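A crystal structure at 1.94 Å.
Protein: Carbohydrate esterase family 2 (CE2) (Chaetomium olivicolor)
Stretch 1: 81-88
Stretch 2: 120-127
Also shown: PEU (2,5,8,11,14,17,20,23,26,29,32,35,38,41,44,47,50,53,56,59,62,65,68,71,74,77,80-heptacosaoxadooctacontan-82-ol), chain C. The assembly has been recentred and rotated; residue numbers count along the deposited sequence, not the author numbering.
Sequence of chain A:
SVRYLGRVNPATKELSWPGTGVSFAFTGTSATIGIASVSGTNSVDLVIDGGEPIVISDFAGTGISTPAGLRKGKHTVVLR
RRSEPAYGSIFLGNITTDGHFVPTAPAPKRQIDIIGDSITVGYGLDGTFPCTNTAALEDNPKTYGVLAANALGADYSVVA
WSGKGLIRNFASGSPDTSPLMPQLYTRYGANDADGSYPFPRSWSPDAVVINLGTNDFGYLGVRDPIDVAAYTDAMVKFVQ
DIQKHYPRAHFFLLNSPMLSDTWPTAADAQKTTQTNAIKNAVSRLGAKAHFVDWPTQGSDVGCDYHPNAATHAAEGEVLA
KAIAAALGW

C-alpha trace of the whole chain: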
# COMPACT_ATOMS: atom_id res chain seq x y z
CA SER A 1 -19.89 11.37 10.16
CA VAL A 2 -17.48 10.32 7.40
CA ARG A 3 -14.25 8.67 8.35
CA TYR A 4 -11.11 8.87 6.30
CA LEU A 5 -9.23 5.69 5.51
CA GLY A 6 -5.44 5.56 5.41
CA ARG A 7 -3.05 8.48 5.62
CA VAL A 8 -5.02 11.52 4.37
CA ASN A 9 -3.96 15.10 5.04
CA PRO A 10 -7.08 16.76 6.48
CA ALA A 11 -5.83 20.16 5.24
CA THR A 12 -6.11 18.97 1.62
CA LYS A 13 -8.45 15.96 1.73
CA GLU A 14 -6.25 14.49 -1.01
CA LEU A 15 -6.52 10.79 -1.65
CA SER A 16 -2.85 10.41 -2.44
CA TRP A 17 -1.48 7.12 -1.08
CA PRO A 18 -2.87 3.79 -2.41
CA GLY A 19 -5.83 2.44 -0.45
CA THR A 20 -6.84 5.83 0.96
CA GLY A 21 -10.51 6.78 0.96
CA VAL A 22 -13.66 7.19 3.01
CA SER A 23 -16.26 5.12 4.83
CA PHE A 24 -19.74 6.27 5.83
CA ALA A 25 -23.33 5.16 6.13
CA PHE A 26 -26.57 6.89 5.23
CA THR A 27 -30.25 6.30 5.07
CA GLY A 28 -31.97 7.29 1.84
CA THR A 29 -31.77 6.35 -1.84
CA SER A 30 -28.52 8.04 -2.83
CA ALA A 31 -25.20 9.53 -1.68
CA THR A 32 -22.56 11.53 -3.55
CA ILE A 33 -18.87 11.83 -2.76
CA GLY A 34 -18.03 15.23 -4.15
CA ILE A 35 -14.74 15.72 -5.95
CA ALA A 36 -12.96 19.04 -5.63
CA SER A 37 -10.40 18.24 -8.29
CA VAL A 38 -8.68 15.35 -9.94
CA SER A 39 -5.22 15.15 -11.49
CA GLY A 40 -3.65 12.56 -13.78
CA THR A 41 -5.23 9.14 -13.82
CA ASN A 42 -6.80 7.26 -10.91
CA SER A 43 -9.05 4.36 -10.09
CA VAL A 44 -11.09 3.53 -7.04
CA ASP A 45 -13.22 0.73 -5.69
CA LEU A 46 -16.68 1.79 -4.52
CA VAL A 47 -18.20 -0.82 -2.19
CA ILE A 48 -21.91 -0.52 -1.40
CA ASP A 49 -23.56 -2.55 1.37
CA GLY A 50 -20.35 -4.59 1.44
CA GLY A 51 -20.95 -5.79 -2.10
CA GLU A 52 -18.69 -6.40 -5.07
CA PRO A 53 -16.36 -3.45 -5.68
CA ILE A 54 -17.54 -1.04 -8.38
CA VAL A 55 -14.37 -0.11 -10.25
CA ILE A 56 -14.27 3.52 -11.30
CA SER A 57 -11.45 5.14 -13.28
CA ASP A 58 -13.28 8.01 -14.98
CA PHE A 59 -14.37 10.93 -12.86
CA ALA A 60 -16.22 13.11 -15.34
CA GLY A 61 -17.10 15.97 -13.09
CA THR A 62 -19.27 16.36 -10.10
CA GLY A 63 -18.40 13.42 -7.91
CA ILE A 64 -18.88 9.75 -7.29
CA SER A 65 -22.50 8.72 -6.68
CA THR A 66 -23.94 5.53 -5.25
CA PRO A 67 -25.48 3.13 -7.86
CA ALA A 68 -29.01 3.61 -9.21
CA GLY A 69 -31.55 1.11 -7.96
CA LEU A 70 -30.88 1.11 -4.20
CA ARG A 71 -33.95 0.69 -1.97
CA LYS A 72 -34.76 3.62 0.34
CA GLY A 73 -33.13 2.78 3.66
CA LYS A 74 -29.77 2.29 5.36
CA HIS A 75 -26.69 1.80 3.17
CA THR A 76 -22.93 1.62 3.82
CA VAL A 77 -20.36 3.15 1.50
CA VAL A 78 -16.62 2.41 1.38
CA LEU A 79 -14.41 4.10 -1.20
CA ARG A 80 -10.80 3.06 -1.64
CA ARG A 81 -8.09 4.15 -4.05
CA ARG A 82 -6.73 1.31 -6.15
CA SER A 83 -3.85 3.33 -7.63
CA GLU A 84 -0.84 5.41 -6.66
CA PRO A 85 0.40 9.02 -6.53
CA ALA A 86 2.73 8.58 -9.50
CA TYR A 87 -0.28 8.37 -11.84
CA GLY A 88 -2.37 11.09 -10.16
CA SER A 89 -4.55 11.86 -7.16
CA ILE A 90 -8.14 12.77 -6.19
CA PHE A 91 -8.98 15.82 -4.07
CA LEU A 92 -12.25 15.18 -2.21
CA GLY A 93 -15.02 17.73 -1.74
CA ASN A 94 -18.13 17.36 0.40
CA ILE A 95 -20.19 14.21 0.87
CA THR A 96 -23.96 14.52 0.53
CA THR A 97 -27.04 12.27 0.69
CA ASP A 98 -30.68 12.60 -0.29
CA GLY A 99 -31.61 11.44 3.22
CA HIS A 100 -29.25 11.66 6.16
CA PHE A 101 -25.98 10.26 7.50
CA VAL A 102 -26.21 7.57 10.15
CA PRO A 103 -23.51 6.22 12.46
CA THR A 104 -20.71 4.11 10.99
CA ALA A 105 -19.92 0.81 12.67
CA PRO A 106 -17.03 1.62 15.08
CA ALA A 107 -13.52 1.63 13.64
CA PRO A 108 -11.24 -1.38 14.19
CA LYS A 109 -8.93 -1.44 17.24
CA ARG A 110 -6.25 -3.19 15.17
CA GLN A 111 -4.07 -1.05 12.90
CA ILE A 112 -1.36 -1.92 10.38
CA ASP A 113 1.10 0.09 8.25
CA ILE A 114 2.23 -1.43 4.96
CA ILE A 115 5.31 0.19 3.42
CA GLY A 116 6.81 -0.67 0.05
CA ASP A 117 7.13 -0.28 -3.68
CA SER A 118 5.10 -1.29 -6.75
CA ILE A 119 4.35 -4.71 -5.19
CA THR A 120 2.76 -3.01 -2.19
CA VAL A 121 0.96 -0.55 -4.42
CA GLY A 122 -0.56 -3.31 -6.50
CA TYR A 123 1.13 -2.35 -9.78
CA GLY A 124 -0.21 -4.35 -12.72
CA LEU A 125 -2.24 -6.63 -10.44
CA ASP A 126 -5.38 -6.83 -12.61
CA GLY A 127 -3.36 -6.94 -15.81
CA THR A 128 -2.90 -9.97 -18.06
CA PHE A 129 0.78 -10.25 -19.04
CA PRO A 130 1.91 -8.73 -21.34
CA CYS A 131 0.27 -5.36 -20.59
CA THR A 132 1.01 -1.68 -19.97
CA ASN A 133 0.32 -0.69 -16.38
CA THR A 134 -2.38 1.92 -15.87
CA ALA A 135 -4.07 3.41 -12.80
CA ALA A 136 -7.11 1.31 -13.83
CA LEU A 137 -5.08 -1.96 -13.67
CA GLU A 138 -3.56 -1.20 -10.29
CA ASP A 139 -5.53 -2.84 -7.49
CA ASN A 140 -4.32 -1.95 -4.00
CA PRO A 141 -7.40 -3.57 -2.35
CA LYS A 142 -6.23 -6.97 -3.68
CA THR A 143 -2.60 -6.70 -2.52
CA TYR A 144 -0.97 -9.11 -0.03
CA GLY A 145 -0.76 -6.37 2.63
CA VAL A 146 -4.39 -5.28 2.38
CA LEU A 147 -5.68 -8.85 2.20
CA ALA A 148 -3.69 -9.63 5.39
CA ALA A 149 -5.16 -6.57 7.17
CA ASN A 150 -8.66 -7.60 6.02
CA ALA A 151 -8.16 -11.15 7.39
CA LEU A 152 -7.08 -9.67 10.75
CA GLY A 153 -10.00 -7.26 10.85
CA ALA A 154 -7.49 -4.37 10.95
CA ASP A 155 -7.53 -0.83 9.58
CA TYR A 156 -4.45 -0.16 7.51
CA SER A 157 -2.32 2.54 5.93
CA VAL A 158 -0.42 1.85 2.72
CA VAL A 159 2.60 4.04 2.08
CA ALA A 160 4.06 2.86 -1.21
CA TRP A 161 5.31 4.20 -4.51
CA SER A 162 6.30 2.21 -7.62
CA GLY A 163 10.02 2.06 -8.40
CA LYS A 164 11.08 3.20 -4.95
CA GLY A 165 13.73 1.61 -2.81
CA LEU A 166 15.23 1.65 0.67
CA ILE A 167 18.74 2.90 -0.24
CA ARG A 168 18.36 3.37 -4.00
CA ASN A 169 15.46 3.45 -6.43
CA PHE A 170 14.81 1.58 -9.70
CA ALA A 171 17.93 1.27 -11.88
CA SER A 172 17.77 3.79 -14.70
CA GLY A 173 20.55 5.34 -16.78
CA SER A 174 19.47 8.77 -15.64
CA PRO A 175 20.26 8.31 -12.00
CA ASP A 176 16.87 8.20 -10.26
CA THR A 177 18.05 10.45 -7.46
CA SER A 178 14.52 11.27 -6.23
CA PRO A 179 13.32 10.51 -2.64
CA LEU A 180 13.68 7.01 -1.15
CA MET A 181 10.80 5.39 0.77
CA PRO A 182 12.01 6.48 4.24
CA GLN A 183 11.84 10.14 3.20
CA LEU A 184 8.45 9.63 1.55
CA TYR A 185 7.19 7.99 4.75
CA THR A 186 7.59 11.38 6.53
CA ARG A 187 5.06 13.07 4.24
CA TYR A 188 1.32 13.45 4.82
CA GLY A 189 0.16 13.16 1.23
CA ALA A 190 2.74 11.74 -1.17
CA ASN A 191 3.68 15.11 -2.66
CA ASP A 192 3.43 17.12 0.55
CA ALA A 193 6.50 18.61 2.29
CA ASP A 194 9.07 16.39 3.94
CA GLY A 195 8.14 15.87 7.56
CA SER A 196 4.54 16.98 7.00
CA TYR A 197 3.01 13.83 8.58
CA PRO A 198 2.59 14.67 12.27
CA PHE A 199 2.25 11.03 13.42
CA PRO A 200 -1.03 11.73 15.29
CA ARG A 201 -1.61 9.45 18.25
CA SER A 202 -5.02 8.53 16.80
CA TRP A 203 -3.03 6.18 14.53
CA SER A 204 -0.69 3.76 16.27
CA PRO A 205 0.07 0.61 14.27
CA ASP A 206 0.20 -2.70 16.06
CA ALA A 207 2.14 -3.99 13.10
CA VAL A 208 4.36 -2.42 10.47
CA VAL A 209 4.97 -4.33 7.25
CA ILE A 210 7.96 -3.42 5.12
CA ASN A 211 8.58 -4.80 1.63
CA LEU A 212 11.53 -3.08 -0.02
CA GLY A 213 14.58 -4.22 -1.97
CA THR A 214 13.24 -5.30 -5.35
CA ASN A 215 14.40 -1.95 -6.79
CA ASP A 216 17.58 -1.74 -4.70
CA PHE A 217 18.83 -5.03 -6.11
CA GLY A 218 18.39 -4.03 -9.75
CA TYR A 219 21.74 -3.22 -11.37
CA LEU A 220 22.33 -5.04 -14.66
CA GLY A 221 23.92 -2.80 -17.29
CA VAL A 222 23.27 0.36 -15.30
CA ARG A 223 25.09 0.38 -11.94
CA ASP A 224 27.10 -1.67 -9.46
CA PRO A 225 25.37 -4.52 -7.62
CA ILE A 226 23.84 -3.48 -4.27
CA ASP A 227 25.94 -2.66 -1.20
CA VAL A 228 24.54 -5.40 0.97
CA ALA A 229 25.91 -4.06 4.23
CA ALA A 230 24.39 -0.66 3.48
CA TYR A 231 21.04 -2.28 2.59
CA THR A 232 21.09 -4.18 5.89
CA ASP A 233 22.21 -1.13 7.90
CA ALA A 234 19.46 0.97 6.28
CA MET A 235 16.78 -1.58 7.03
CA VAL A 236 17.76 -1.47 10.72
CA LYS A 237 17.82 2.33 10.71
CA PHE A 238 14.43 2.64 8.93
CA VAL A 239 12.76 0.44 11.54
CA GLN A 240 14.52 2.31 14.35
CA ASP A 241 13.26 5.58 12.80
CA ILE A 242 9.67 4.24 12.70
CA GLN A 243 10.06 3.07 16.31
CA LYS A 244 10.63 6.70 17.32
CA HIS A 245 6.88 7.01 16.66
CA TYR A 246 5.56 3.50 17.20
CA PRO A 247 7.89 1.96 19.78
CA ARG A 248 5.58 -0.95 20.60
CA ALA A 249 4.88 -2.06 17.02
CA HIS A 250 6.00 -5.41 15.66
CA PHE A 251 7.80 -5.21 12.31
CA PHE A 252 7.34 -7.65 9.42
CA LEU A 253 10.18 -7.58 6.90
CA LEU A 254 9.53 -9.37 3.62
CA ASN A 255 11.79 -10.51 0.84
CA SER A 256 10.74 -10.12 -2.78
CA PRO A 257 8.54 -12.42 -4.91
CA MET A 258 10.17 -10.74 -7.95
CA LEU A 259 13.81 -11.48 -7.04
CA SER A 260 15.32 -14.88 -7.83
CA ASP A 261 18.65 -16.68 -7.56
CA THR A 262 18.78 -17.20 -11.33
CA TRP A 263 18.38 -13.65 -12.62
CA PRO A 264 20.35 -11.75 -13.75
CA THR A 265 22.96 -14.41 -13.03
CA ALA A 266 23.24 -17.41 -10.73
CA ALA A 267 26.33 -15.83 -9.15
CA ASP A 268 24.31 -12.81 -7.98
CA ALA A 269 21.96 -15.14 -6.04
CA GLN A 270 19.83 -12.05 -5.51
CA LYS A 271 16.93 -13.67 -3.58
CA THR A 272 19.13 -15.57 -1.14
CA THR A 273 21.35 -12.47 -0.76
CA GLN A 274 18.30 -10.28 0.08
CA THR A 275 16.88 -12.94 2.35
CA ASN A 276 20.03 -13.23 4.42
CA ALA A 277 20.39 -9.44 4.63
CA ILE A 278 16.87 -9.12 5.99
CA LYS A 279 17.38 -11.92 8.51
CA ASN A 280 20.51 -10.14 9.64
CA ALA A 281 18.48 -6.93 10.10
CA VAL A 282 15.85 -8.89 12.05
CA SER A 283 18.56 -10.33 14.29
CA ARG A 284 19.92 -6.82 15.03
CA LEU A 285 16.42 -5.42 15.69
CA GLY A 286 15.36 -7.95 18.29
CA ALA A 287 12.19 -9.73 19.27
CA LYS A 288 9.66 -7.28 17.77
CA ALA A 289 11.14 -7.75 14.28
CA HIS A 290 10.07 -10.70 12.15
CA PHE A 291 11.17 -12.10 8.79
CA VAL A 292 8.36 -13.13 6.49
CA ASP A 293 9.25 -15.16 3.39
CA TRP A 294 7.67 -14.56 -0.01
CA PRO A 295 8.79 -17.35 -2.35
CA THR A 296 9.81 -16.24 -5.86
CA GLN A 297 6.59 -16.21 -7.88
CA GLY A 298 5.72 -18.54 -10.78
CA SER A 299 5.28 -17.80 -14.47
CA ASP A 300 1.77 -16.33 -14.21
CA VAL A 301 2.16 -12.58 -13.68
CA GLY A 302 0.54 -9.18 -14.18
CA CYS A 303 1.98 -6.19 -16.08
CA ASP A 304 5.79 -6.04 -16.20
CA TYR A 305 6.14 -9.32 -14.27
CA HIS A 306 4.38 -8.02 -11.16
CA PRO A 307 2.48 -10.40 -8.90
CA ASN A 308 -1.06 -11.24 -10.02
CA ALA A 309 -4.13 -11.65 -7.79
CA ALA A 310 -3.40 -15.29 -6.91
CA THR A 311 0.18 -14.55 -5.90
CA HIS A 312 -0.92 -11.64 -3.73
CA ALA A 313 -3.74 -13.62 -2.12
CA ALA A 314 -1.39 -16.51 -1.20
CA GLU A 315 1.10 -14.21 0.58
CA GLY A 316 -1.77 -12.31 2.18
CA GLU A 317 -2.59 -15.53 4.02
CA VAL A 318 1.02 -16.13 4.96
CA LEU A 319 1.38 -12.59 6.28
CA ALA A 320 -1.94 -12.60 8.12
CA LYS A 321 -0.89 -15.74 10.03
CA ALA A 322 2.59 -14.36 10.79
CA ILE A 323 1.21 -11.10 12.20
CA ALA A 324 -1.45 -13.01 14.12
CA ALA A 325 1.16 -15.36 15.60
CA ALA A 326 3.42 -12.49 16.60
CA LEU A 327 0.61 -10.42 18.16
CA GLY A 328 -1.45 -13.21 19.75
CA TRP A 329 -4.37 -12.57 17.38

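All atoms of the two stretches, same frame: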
# COMPACT_ATOMS: atom_id res chain seq x y z
N ARG A 81 -8.95 3.98 -2.92
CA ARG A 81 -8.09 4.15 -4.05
C ARG A 81 -7.40 2.84 -4.40
O ARG A 81 -6.78 2.26 -3.59
CB ARG A 81 -6.99 5.14 -3.74
CG ARG A 81 -7.02 6.44 -4.48
CD ARG A 81 -6.04 7.40 -3.88
NE ARG A 81 -4.75 7.57 -4.51
CZ ARG A 81 -4.55 7.97 -5.74
NH1 ARG A 81 -5.55 8.10 -6.55
NH2 ARG A 81 -3.35 8.16 -6.17
N ARG A 82 -7.44 2.49 -5.65
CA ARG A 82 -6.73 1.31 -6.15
C ARG A 82 -5.28 1.65 -6.54
O ARG A 82 -4.41 0.77 -6.55
CB ARG A 82 -7.44 0.76 -7.41
CG ARG A 82 -8.84 0.22 -7.17
CD ARG A 82 -9.64 0.22 -8.45
NE ARG A 82 -9.06 -0.60 -9.52
CZ ARG A 82 -9.23 -1.92 -9.65
NH1 ARG A 82 -9.98 -2.61 -8.78
NH2 ARG A 82 -8.68 -2.57 -10.68
N SER A 83 -5.06 2.92 -6.92
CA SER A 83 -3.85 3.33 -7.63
C SER A 83 -2.96 4.24 -6.81
O SER A 83 -3.23 4.49 -5.62
CB SER A 83 -4.23 4.03 -8.95
OG SER A 83 -5.09 5.13 -8.71
N GLU A 84 -1.92 4.80 -7.43
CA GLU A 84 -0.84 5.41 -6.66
C GLU A 84 -0.54 6.85 -7.08
O GLU A 84 -0.94 7.29 -8.16
CB GLU A 84 0.43 4.55 -6.79
CG GLU A 84 1.03 4.62 -8.22
CD GLU A 84 2.29 3.79 -8.35
OE1 GLU A 84 3.31 4.14 -7.68
OE2 GLU A 84 2.25 2.77 -9.08
N PRO A 85 0.18 7.60 -6.24
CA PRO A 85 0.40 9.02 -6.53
C PRO A 85 1.11 9.28 -7.85
O PRO A 85 0.86 10.32 -8.47
CB PRO A 85 1.29 9.49 -5.36
CG PRO A 85 1.37 8.38 -4.40
CD PRO A 85 0.56 7.23 -4.87
N ALA A 86 1.94 8.35 -8.30
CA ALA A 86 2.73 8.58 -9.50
C ALA A 86 1.84 8.81 -10.71
O ALA A 86 2.25 9.49 -11.64
CB ALA A 86 3.68 7.41 -9.78
N TYR A 87 0.63 8.25 -10.70
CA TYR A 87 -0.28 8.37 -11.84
C TYR A 87 -1.25 9.54 -11.68
O TYR A 87 -1.72 10.10 -12.67
CB TYR A 87 -1.07 7.07 -12.05
CG TYR A 87 -0.26 5.96 -12.69
CD1 TYR A 87 -0.09 5.89 -14.08
CD2 TYR A 87 0.39 5.01 -11.90
CE1 TYR A 87 0.67 4.89 -14.66
CE2 TYR A 87 1.16 3.99 -12.49
CZ TYR A 87 1.29 3.94 -13.86
OH TYR A 87 2.07 2.92 -14.41
N GLY A 88 -1.55 9.91 -10.43
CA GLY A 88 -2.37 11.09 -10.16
C GLY A 88 -2.94 11.03 -8.76
O GLY A 88 -2.57 10.16 -7.97
N THR A 120 3.65 -3.43 -3.26
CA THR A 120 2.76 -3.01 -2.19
C THR A 120 1.67 -2.09 -2.70
O THR A 120 0.54 -2.10 -2.20
CB THR A 120 3.60 -2.37 -1.07
OG1 THR A 120 4.50 -3.37 -0.59
CG2 THR A 120 2.77 -1.82 0.05
N VAL A 121 1.99 -1.32 -3.73
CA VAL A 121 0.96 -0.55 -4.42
C VAL A 121 -0.12 -1.46 -5.00
O VAL A 121 -1.31 -1.22 -4.82
CB VAL A 121 1.54 0.27 -5.59
CG1 VAL A 121 0.40 0.81 -6.48
CG2 VAL A 121 2.43 1.41 -5.07
N GLY A 122 0.33 -2.53 -5.67
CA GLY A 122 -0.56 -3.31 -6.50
C GLY A 122 -0.43 -3.00 -7.98
O GLY A 122 -1.37 -3.14 -8.72
N TYR A 123 0.76 -2.56 -8.37
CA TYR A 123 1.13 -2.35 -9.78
C TYR A 123 0.73 -3.53 -10.65
O TYR A 123 1.12 -4.66 -10.36
CB TYR A 123 2.66 -2.14 -9.84
CG TYR A 123 3.25 -1.76 -11.18
CD1 TYR A 123 3.39 -2.72 -12.19
CD2 TYR A 123 3.71 -0.47 -11.42
CE1 TYR A 123 3.93 -2.40 -13.41
CE2 TYR A 123 4.28 -0.12 -12.64
CZ TYR A 123 4.38 -1.09 -13.64
OH TYR A 123 4.93 -0.78 -14.86
N GLY A 124 -0.01 -3.29 -11.73
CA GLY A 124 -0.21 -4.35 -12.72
C GLY A 124 -1.03 -5.56 -12.28
O GLY A 124 -1.16 -6.54 -13.04
N LEU A 125 -1.62 -5.47 -11.09
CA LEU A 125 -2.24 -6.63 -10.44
C LEU A 125 -3.38 -7.23 -11.28
O LEU A 125 -3.49 -8.45 -11.44
CB LEU A 125 -2.73 -6.24 -9.04
CG LEU A 125 -3.11 -7.35 -8.06
CD1 LEU A 125 -3.05 -6.80 -6.60
CD2 LEU A 125 -4.52 -7.95 -8.36
N ASP A 126 -4.24 -6.36 -11.83
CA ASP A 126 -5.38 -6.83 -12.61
C ASP A 126 -4.99 -7.10 -14.05
O ASP A 126 -5.84 -7.47 -14.87
CB ASP A 126 -6.53 -5.79 -12.60
CG ASP A 126 -7.32 -5.77 -11.29
OD1 ASP A 126 -6.88 -6.33 -10.29
OD2 ASP A 126 -8.41 -5.15 -11.24
N GLY A 127 -3.73 -6.85 -14.40
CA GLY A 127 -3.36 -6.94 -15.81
C GLY A 127 -3.07 -8.38 -16.22
O GLY A 127 -2.70 -9.20 -15.40
CAA PEU C . 0.91 13.27 -12.92
OAB PEU C . 1.77 12.55 -13.81
CAC PEU C . 3.03 13.28 -14.11
CAD PEU C . 4.11 12.67 -15.07
OAE PEU C . 3.62 12.43 -16.41
CAF PEU C . 2.55 11.43 -16.49
CAG PEU C . 2.83 9.93 -16.29
OAH PEU C . 3.49 9.51 -15.09
CAI PEU C . 3.51 8.05 -14.99
CAJ PEU C . 4.43 7.54 -13.88
OAK PEU C . 4.38 6.09 -13.79
CAL PEU C . 5.55 5.62 -13.09
CAM PEU C . 5.61 4.10 -12.95
OAN PEU C . 6.94 3.87 -12.45
CAO PEU C . 7.30 2.48 -12.33
CAP PEU C . 8.81 2.65 -12.35
OAQ PEU C . 9.82 1.62 -12.28
CAR PEU C . 9.76 0.52 -13.24
CAS PEU C . 8.76 -0.65 -13.06
OAT PEU C . 8.97 -1.45 -11.84
CAU PEU C . 8.82 -0.75 -10.56
CAV PEU C . 9.09 -1.68 -9.36
OAW PEU C . 8.93 -1.09 -8.04
O HOH W 1 -10.70 -5.34 -10.30

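Contact between stretch 81-88 and stretch 120-127, which together bury 263 Å², rests mainly on Val 121, Glu 84 and Arg 82. Val 121, in the last turn of a helix that begins earlier in the chain, gives up the most surface (66 Å²). Its CA-to-CB bond points toward the other stretch, and the CA of Val 121 lies 6.6 Å from the CA of Glu 84, the closest CA pair across the contact. With chi1 at t, the compact branched side chain sets CG1 against the carboxylate of Glu 84, 3.7 Å from OE2; this is packing without a polar bond. Glu 84 (53 Å²) also points toward its partner. Its chi1 p, chi2 t conformation carries OE2 to the edge of the Tyr 123 ring, near the ring plane, 4.3 Å from CD2 of Tyr 123. Both carboxylate oxygens of Glu 84 are hydrogen-bonded elsewhere in the structure, so these buried polar atoms are satisfied.

Arg 82 (52 Å²) makes the one direct hydrogen bond across the contact. Its CA-to-CB bond runs sideways, but the long side chain brings the guanidinium to Asp 126, where NH2 donates to OD2 at 2.7 Å and 156° in a salt bridge. OD2 lies near the guanidinium plane, as suits an N-H donor. Water 1 reinforces the pair, donating to Asp 126 OD2 (2.5 Å) and accepting from Arg 82 NH1 (3.2 Å). Asp 126 sits in the type I turn from Gly 124 to Gly 127, closed by Gly 127 N to Gly 124 O (2.9 Å).

Tyr 87 adds a smaller contact, its OH 4.2 Å from CE2 of Tyr 123, while PEU OAK lies over one face of its ring, 3.8 Å from CZ of Tyr 87. After Val 121 the helix gives way at Gly 122, whose positive phi and backbone angles would jam a CB against the preceding carbonyl, so glycine fits.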